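Local coordinates for protein putative sugar isomerase (Parabacteroides distasonis, PDB 3LMZ) that probably isomerises or epimerises a sugar on a xylose isomerase-like TIM barrel, its substrate not established, at residues 104-109 and 125-130; 117-122 and 156-161; 183-188 and 222-227. One frame throughout, in Å; residues are numbered along the deposited sequence. Where two conformers were deposited one is given.

Interaction 1: 104-109 and 125-130; sequences KLIVGV and YDFHYA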
# COMPACT_ATOMS: atom_id res chain seq x y z
N LYS A 104 26.79 -5.28 -12.64
CA LYS A 104 27.67 -6.37 -12.23
C LYS A 104 26.90 -7.56 -11.69
O LYS A 104 27.50 -8.44 -11.04
CB LYS A 104 28.71 -5.87 -11.23
CG LYS A 104 29.51 -4.76 -11.87
CD LYS A 104 30.81 -4.49 -11.24
CE LYS A 104 31.50 -3.32 -12.03
NZ LYS A 104 30.52 -2.33 -12.67
N LEU A 105 25.57 -7.54 -11.91
CA LEU A 105 24.67 -8.61 -11.44
C LEU A 105 23.74 -8.95 -12.61
O LEU A 105 23.06 -8.10 -13.21
CB LEU A 105 23.82 -8.15 -10.24
CG LEU A 105 22.74 -9.11 -9.72
CD1 LEU A 105 23.32 -10.42 -9.32
CD2 LEU A 105 21.92 -8.44 -8.54
N ILE A 106 23.73 -10.25 -12.90
CA ILE A 106 22.90 -10.84 -13.93
C ILE A 106 21.96 -11.85 -13.25
O ILE A 106 22.40 -12.71 -12.49
CB ILE A 106 23.74 -11.61 -14.99
CG1 ILE A 106 24.67 -10.66 -15.73
CG2 ILE A 106 22.84 -12.40 -15.95
CD1 ILE A 106 25.69 -11.38 -16.72
N VAL A 107 20.66 -11.67 -13.47
CA VAL A 107 19.63 -12.63 -13.05
C VAL A 107 19.36 -13.50 -14.30
O VAL A 107 19.04 -13.03 -15.39
CB VAL A 107 18.38 -11.92 -12.50
CG1 VAL A 107 17.40 -12.99 -11.94
CG2 VAL A 107 18.79 -10.88 -11.40
N GLY A 108 19.55 -14.81 -14.13
CA GLY A 108 19.55 -15.75 -15.26
C GLY A 108 18.79 -17.03 -15.00
O GLY A 108 18.50 -17.37 -13.84
N VAL A 109 18.45 -17.70 -16.10
CA VAL A 109 17.94 -19.05 -16.04
C VAL A 109 18.73 -19.88 -17.04
O VAL A 109 18.30 -20.03 -18.18
CB VAL A 109 16.43 -19.10 -16.28
CG1 VAL A 109 15.86 -20.52 -16.03
CG2 VAL A 109 15.73 -18.06 -15.38
N TYR A 125 34.42 -11.99 -16.21
CA TYR A 125 33.82 -10.66 -16.09
C TYR A 125 33.79 -10.11 -14.66
O TYR A 125 33.59 -8.91 -14.46
CB TYR A 125 32.39 -10.65 -16.63
CG TYR A 125 32.28 -10.63 -18.10
CD1 TYR A 125 32.44 -11.80 -18.82
CD2 TYR A 125 32.06 -9.45 -18.80
CE1 TYR A 125 32.38 -11.80 -20.20
CE2 TYR A 125 31.96 -9.43 -20.18
CZ TYR A 125 32.14 -10.61 -20.89
OH TYR A 125 32.08 -10.58 -22.26
N ASP A 126 33.98 -10.96 -13.67
CA ASP A 126 33.82 -10.63 -12.25
C ASP A 126 32.43 -10.04 -11.98
O ASP A 126 32.29 -8.95 -11.41
CB ASP A 126 34.89 -9.64 -11.78
CG ASP A 126 34.90 -9.48 -10.25
OD1 ASP A 126 34.41 -10.38 -9.45
OD2 ASP A 126 35.43 -8.43 -9.80
N PHE A 127 31.40 -10.79 -12.37
CA PHE A 127 30.00 -10.47 -12.10
C PHE A 127 29.40 -11.55 -11.18
O PHE A 127 29.88 -12.69 -11.14
CB PHE A 127 29.15 -10.47 -13.41
CG PHE A 127 29.49 -9.40 -14.40
CD1 PHE A 127 30.21 -8.28 -14.08
CD2 PHE A 127 29.00 -9.52 -15.71
CE1 PHE A 127 30.48 -7.29 -15.03
CE2 PHE A 127 29.25 -8.54 -16.64
CZ PHE A 127 29.97 -7.44 -16.31
N HIS A 128 28.38 -11.16 -10.41
CA HIS A 128 27.53 -12.11 -9.73
C HIS A 128 26.40 -12.51 -10.69
O HIS A 128 25.97 -11.76 -11.56
CB HIS A 128 26.99 -11.52 -8.44
CG HIS A 128 27.98 -11.50 -7.31
ND1 HIS A 128 29.02 -10.59 -7.26
CD2 HIS A 128 28.10 -12.27 -6.20
CE1 HIS A 128 29.72 -10.80 -6.15
NE2 HIS A 128 29.17 -11.80 -5.48
N TYR A 129 25.93 -13.74 -10.51
CA TYR A 129 24.93 -14.36 -11.33
C TYR A 129 23.91 -15.05 -10.42
O TYR A 129 24.26 -15.94 -9.64
CB TYR A 129 25.58 -15.41 -12.24
CG TYR A 129 24.70 -15.96 -13.32
CD1 TYR A 129 23.77 -16.95 -13.02
CD2 TYR A 129 24.79 -15.57 -14.65
CE1 TYR A 129 22.95 -17.49 -14.00
CE2 TYR A 129 23.99 -16.09 -15.62
CZ TYR A 129 23.10 -17.09 -15.31
OH TYR A 129 22.30 -17.61 -16.29
N ALA A 130 22.66 -14.60 -10.50
CA ALA A 130 21.59 -15.03 -9.61
C ALA A 130 20.56 -15.82 -10.42
O ALA A 130 19.91 -15.25 -11.27
CB ALA A 130 20.91 -13.82 -8.94
O HOH W 1 30.36 -8.65 -9.12
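Ile-106 and Tyr-129 pack against each other in the tight part of this contact, where parallel strands 105-110 and 128-132 run side by side in the barrel sheet. CG2 of Ile-106 lies 3.9 Å from CE2 of Tyr-129, and Ile-106 O sits over one face of that ring. Tyr-129 holds CG anti to its backbone N (chi1 -170°). Its OH lies 3.5 Å from CA of Gly-108, and a side chain at this glycine would collide with it. At the other end of Ile-106, CD1 meets CD2 of Phe-127 at 3.9 Å, and Phe-95 of helix 88-101 touches both residues. On the other sheet face, CD1 of Leu-105 reaches CB of Ala-130 at 4.2 Å. The loose side lies at the strand entrance, where the Lys-104 chain leads off to solvent and a water bonds to Asp-126 O, to ND1 of His-128 and weakly to Lys-104 O. Four backbone bonds pair facing N-H and C=O groups, the shortest from Ala-130 N to Ile-106 O at 2.8 Å; Leu-105 and Val-107 bond to strand 76-85. The helix-facing side meets mainly through apolar atoms, and the buried, unpartnered Tyr-129 OH probably costs some stability.

Interaction 2: 117-122 and 156-161; sequences YVDKKV and PRIGMC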
# COMPACT_ATOMS: atom_id res chain seq x y z
N TYR A 117 29.81 -23.30 -17.88
CA TYR A 117 30.09 -22.14 -18.70
C TYR A 117 29.78 -20.83 -17.98
O TYR A 117 30.52 -19.85 -18.08
CB TYR A 117 29.33 -22.26 -20.02
CG TYR A 117 29.89 -21.34 -21.10
CD1 TYR A 117 31.06 -21.66 -21.74
CD2 TYR A 117 29.23 -20.20 -21.51
CE1 TYR A 117 31.62 -20.87 -22.73
CE2 TYR A 117 29.77 -19.36 -22.49
CZ TYR A 117 30.95 -19.74 -23.13
OH TYR A 117 31.54 -18.93 -24.11
N VAL A 118 28.68 -20.78 -17.24
CA VAL A 118 28.41 -19.63 -16.37
C VAL A 118 29.57 -19.37 -15.39
O VAL A 118 30.02 -18.25 -15.23
CB VAL A 118 27.10 -19.80 -15.59
CG1 VAL A 118 26.91 -18.61 -14.59
CG2 VAL A 118 25.91 -19.86 -16.56
N ASP A 119 30.11 -20.45 -14.83
CA ASP A 119 31.29 -20.39 -13.97
C ASP A 119 32.48 -19.72 -14.66
O ASP A 119 33.10 -18.77 -14.14
CB ASP A 119 31.63 -21.77 -13.44
CG ASP A 119 32.72 -21.76 -12.41
OD1 ASP A 119 33.90 -21.49 -12.81
OD2 ASP A 119 32.46 -22.14 -11.26
N LYS A 120 32.78 -20.17 -15.88
CA LYS A 120 33.83 -19.56 -16.71
C LYS A 120 33.57 -18.06 -16.91
O LYS A 120 34.48 -17.21 -16.78
CB LYS A 120 33.88 -20.26 -18.09
CG LYS A 120 34.99 -19.86 -18.97
CD LYS A 120 34.85 -20.45 -20.39
CE LYS A 120 35.84 -21.46 -20.68
NZ LYS A 120 35.69 -21.94 -22.09
N LYS A 121 32.31 -17.68 -17.16
CA LYS A 121 31.99 -16.30 -17.49
C LYS A 121 32.00 -15.38 -16.24
O LYS A 121 32.52 -14.25 -16.34
CB LYS A 121 30.64 -16.23 -18.25
CG LYS A 121 30.77 -16.74 -19.70
CD LYS A 121 31.43 -15.67 -20.58
CE LYS A 121 31.84 -16.13 -21.95
NZ LYS A 121 32.31 -14.95 -22.78
N VAL A 122 31.59 -15.89 -15.08
CA VAL A 122 31.69 -15.05 -13.91
C VAL A 122 33.16 -14.79 -13.60
O VAL A 122 33.47 -13.69 -13.13
CB VAL A 122 30.93 -15.53 -12.61
CG1 VAL A 122 29.42 -15.64 -12.83
CG2 VAL A 122 31.43 -16.84 -12.09
N PRO A 156 31.94 -18.90 -6.11
CA PRO A 156 31.14 -18.21 -5.11
C PRO A 156 30.22 -17.12 -5.65
O PRO A 156 29.25 -16.73 -4.96
CB PRO A 156 32.19 -17.60 -4.22
CG PRO A 156 33.34 -18.43 -4.35
CD PRO A 156 33.37 -18.94 -5.75
N ARG A 157 30.50 -16.59 -6.86
CA ARG A 157 29.68 -15.57 -7.48
C ARG A 157 28.39 -16.05 -8.18
O ARG A 157 27.63 -15.24 -8.68
CB ARG A 157 30.55 -14.74 -8.42
CG ARG A 157 31.59 -13.87 -7.72
CD ARG A 157 32.64 -13.37 -8.66
NE ARG A 157 33.49 -14.47 -9.14
CZ ARG A 157 34.65 -14.33 -9.75
NH1 ARG A 157 35.18 -13.12 -9.98
NH2 ARG A 157 35.36 -15.41 -10.10
N ILE A 158 28.17 -17.37 -8.19
CA ILE A 158 26.97 -17.96 -8.72
C ILE A 158 26.05 -18.35 -7.56
O ILE A 158 26.42 -19.03 -6.64
CB ILE A 158 27.25 -19.20 -9.56
CG1 ILE A 158 28.26 -18.92 -10.67
CG2 ILE A 158 25.93 -19.67 -10.12
CD1 ILE A 158 28.73 -20.17 -11.46
N GLY A 159 24.83 -17.83 -7.61
CA GLY A 159 23.82 -18.15 -6.59
C GLY A 159 22.41 -18.08 -7.15
O GLY A 159 22.16 -18.40 -8.29
N MSE A 160 21.54 -17.56 -6.30
CA MSE A 160 20.10 -17.52 -6.55
C MSE A 160 19.52 -16.12 -6.42
O MSE A 160 20.02 -15.26 -5.69
CB MSE A 160 19.31 -18.47 -5.61
CG MSE A 160 19.24 -18.03 -4.14
SE MSE A 160 18.42 -19.39 -3.08
CE MSE A 160 19.89 -20.60 -3.06
N CYS A 161 18.44 -15.93 -7.21
CA CYS A 161 17.41 -14.91 -7.01
C CYS A 161 16.34 -15.65 -6.21
O CYS A 161 15.60 -16.52 -6.73
CB CYS A 161 16.88 -14.37 -8.36
SG CYS A 161 15.48 -13.32 -8.01
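Ile-158 holds CG1 anti to its carbonyl carbon (chi1 -54°), and its extended chi2 carries CD1 outward from the strand to the flank of helix 117-122. On the helix, Val-122 has CG1 anti to the carbonyl carbon (chi1 -61°), which leaves CG2 between the backbone N and the carbonyl carbon, and both methyls face the isoleucine: CG2 is 4.0 Å from CG1 of Ile-158 and CG1 of Val-122 stands 4.1 Å from the same atom. These two side chains cross at about a right angle. CD1 of Ile-158 goes further, settling 3.6 Å from CA of Asp-119, while CG1 of Val-118 touches it at 3.9 Å from one turn before Val-122. The methyl end is therefore set against the helix backbone itself as well as against side chains. This is the layering of a TIM barrel, in which helix 115-125 lies outside the sheet and strand 158-163 sends a branched apolar residue out to meet it; the short segments run at 105° to each other, and Tyr-129 of the intervening strand 128-132 touches both valines. Toward the strand's beginning the contact turns polar. The Arg-157 guanidinium lies flat beneath Val-122 O, which stands 3.6 Å above its plane and over its centre. Its charge is matched by salt bridges from NH1 to Asp-126 and from NH2 to Asp-155, which probably fix the plane's rotation. Asp-119 turns its carboxylate to other partners, with OD1 in a salt bridge to Lys-123 and OD2 accepting from Asp-155 N.

Interaction 3: 183-188 and 222-227; sequences TRVFDM and VNYTGM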
# COMPACT_ATOMS: atom_id res chain seq x y z
N THR A 183 24.72 -17.00 1.83
CA THR A 183 26.00 -16.73 1.18
C THR A 183 25.92 -16.76 -0.37
O THR A 183 26.80 -16.21 -1.07
CB THR A 183 27.08 -17.72 1.66
OG1 THR A 183 26.64 -19.07 1.45
CG2 THR A 183 27.34 -17.50 3.18
N ARG A 184 24.87 -17.39 -0.89
CA ARG A 184 24.61 -17.39 -2.33
C ARG A 184 23.25 -16.79 -2.71
O ARG A 184 22.71 -17.18 -3.70
CB ARG A 184 24.72 -18.82 -2.87
CG ARG A 184 26.16 -19.33 -2.81
CD ARG A 184 26.25 -20.74 -3.30
NE ARG A 184 27.60 -21.29 -3.26
CZ ARG A 184 28.54 -21.15 -4.20
NH1 ARG A 184 28.34 -20.45 -5.29
NH2 ARG A 184 29.73 -21.75 -4.05
N VAL A 185 22.65 -15.91 -1.88
CA VAL A 185 21.44 -15.18 -2.30
C VAL A 185 21.89 -13.78 -2.74
O VAL A 185 22.32 -12.94 -1.92
CB VAL A 185 20.40 -15.08 -1.17
CG1 VAL A 185 19.20 -14.21 -1.58
CG2 VAL A 185 19.93 -16.51 -0.72
N PHE A 186 21.79 -13.53 -4.06
CA PHE A 186 22.32 -12.29 -4.62
C PHE A 186 21.25 -11.33 -5.07
O PHE A 186 21.53 -10.19 -5.44
CB PHE A 186 23.36 -12.60 -5.73
CG PHE A 186 24.55 -13.38 -5.21
CD1 PHE A 186 25.18 -13.03 -4.01
CD2 PHE A 186 25.01 -14.50 -5.88
CE1 PHE A 186 26.26 -13.75 -3.53
CE2 PHE A 186 26.06 -15.22 -5.38
CZ PHE A 186 26.67 -14.84 -4.22
N ASP A 187 20.02 -11.82 -5.10
CA ASP A 187 18.85 -11.01 -5.48
C ASP A 187 17.64 -11.68 -4.87
O ASP A 187 17.68 -12.84 -4.43
CB ASP A 187 18.72 -10.92 -7.00
CG ASP A 187 17.70 -9.89 -7.48
OD1 ASP A 187 17.88 -8.72 -7.13
OD2 ASP A 187 16.89 -10.27 -8.31
N MSE A 188 16.52 -10.95 -4.82
CA MSE A 188 15.32 -11.52 -4.25
C MSE A 188 14.13 -10.91 -4.99
O MSE A 188 14.10 -9.70 -5.21
CB MSE A 188 15.19 -11.13 -2.78
CG MSE A 188 14.15 -11.92 -2.01
SE MSE A 188 14.02 -11.33 -0.14
CE MSE A 188 15.97 -11.77 0.22
N VAL A 222 21.13 -11.99 8.63
CA VAL A 222 22.19 -12.46 7.72
C VAL A 222 22.86 -11.33 6.96
O VAL A 222 23.75 -11.57 6.15
CB VAL A 222 21.64 -13.49 6.68
CG1 VAL A 222 20.98 -14.70 7.39
CG2 VAL A 222 20.70 -12.82 5.71
N ASN A 223 22.43 -10.10 7.27
CA ASN A 223 22.91 -8.89 6.60
C ASN A 223 22.83 -9.00 5.07
O ASN A 223 23.80 -8.81 4.38
CB ASN A 223 24.30 -8.52 7.09
CG ASN A 223 24.69 -7.10 6.75
OD1 ASN A 223 23.89 -6.15 6.88
ND2 ASN A 223 25.92 -6.94 6.31
N TYR A 224 21.64 -9.34 4.55
CA TYR A 224 21.34 -9.26 3.13
C TYR A 224 21.32 -7.81 2.60
O TYR A 224 20.47 -7.00 2.98
CB TYR A 224 20.03 -10.01 2.80
CG TYR A 224 19.65 -9.89 1.33
CD1 TYR A 224 20.36 -10.57 0.35
CD2 TYR A 224 18.56 -9.11 0.94
CE1 TYR A 224 20.06 -10.45 -0.99
CE2 TYR A 224 18.19 -8.98 -0.44
CZ TYR A 224 18.99 -9.67 -1.41
OH TYR A 224 18.68 -9.61 -2.78
N THR A 225 22.27 -7.48 1.71
CA THR A 225 22.43 -6.11 1.24
C THR A 225 22.04 -5.95 -0.23
O THR A 225 22.30 -4.90 -0.83
CB THR A 225 23.86 -5.58 1.48
OG1 THR A 225 24.75 -6.41 0.75
CG2 THR A 225 24.24 -5.56 2.96
N GLY A 226 21.42 -6.98 -0.79
CA GLY A 226 20.88 -6.89 -2.12
C GLY A 226 19.53 -6.25 -2.17
O GLY A 226 19.09 -5.54 -1.24
N MSE A 227 18.89 -6.44 -3.31
CA MSE A 227 17.61 -5.83 -3.59
C MSE A 227 16.51 -6.86 -3.33
O MSE A 227 16.64 -8.05 -3.53
CB MSE A 227 17.44 -5.36 -5.03
CG MSE A 227 18.02 -3.98 -5.30
SE MSE A 227 19.93 -3.95 -4.84
CE MSE A 227 20.29 -2.16 -5.42
O HOH W 2 20.10 -7.85 -5.59
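The loop leading from helix 212-221 into strand 227-230 of the barrel lays Tyr-224 against strand 185-193. Just after Asn-223, where the helix end closes in a Schellman motif, the tyrosine holds CG anti to its backbone N (chi1 177°), and its ring is clasped from both faces. CE of the selenomethionine Met-188 lies over one face in a CH-pi contact, 3.9 Å from the ring centroid and shifted toward the CE2 side; Gly-226 N of its own loop stands over the centre of the other. At the ring edge, in plane, Val-185 O comes within 3.5 Å of CE1, and CG1 of Val-185 is 3.9 Å from that same carbon. The hydroxyl donates to Met-227 O at 2.7 Å, from above the carbonyl plane, and so ties the loop back on itself. An alanine in place of Tyr-224 would probably open a gap beneath Met-188 CE and leave Met-227 O without this donor. Beyond the tyrosine, a water bridges the segments: it donates to Phe-186 O and to OD1 of Asp-187, at 2.8 Å from the latter, and accepts from Met-227 N. The same OD1 is also bonded to Tyr-78 OH, so it has a protein partner on strand 76-85 as well as the water. A loop that carries the chain from an outer helix to the next parallel strand belongs to the beta-alpha-beta build of a TIM barrel.

All three contacts lie in the xylose isomerase-like barrel and reach its one sheet. Interactions 1 and 2 interlock along the chain, because helix 115-125 leaves between the two strands of interaction 1; their centres are about 6 Å apart. Interaction 3 follows later in sequence, with its centre about 13 Å from that of interaction 1 and 15 Å from that of interaction 2. Strands 105-110, 128-132, 158-163, 185-193 and 227-230 are successive parallel neighbours, and this pairing makes the three contacts one continuous arc of the barrel wall. Tyr-129 O and Gly-159 N, a probable hydrogen bond, join interactions 1 and 2; Ile-158 O probably bonds to Arg-184 NH1 of interaction 3.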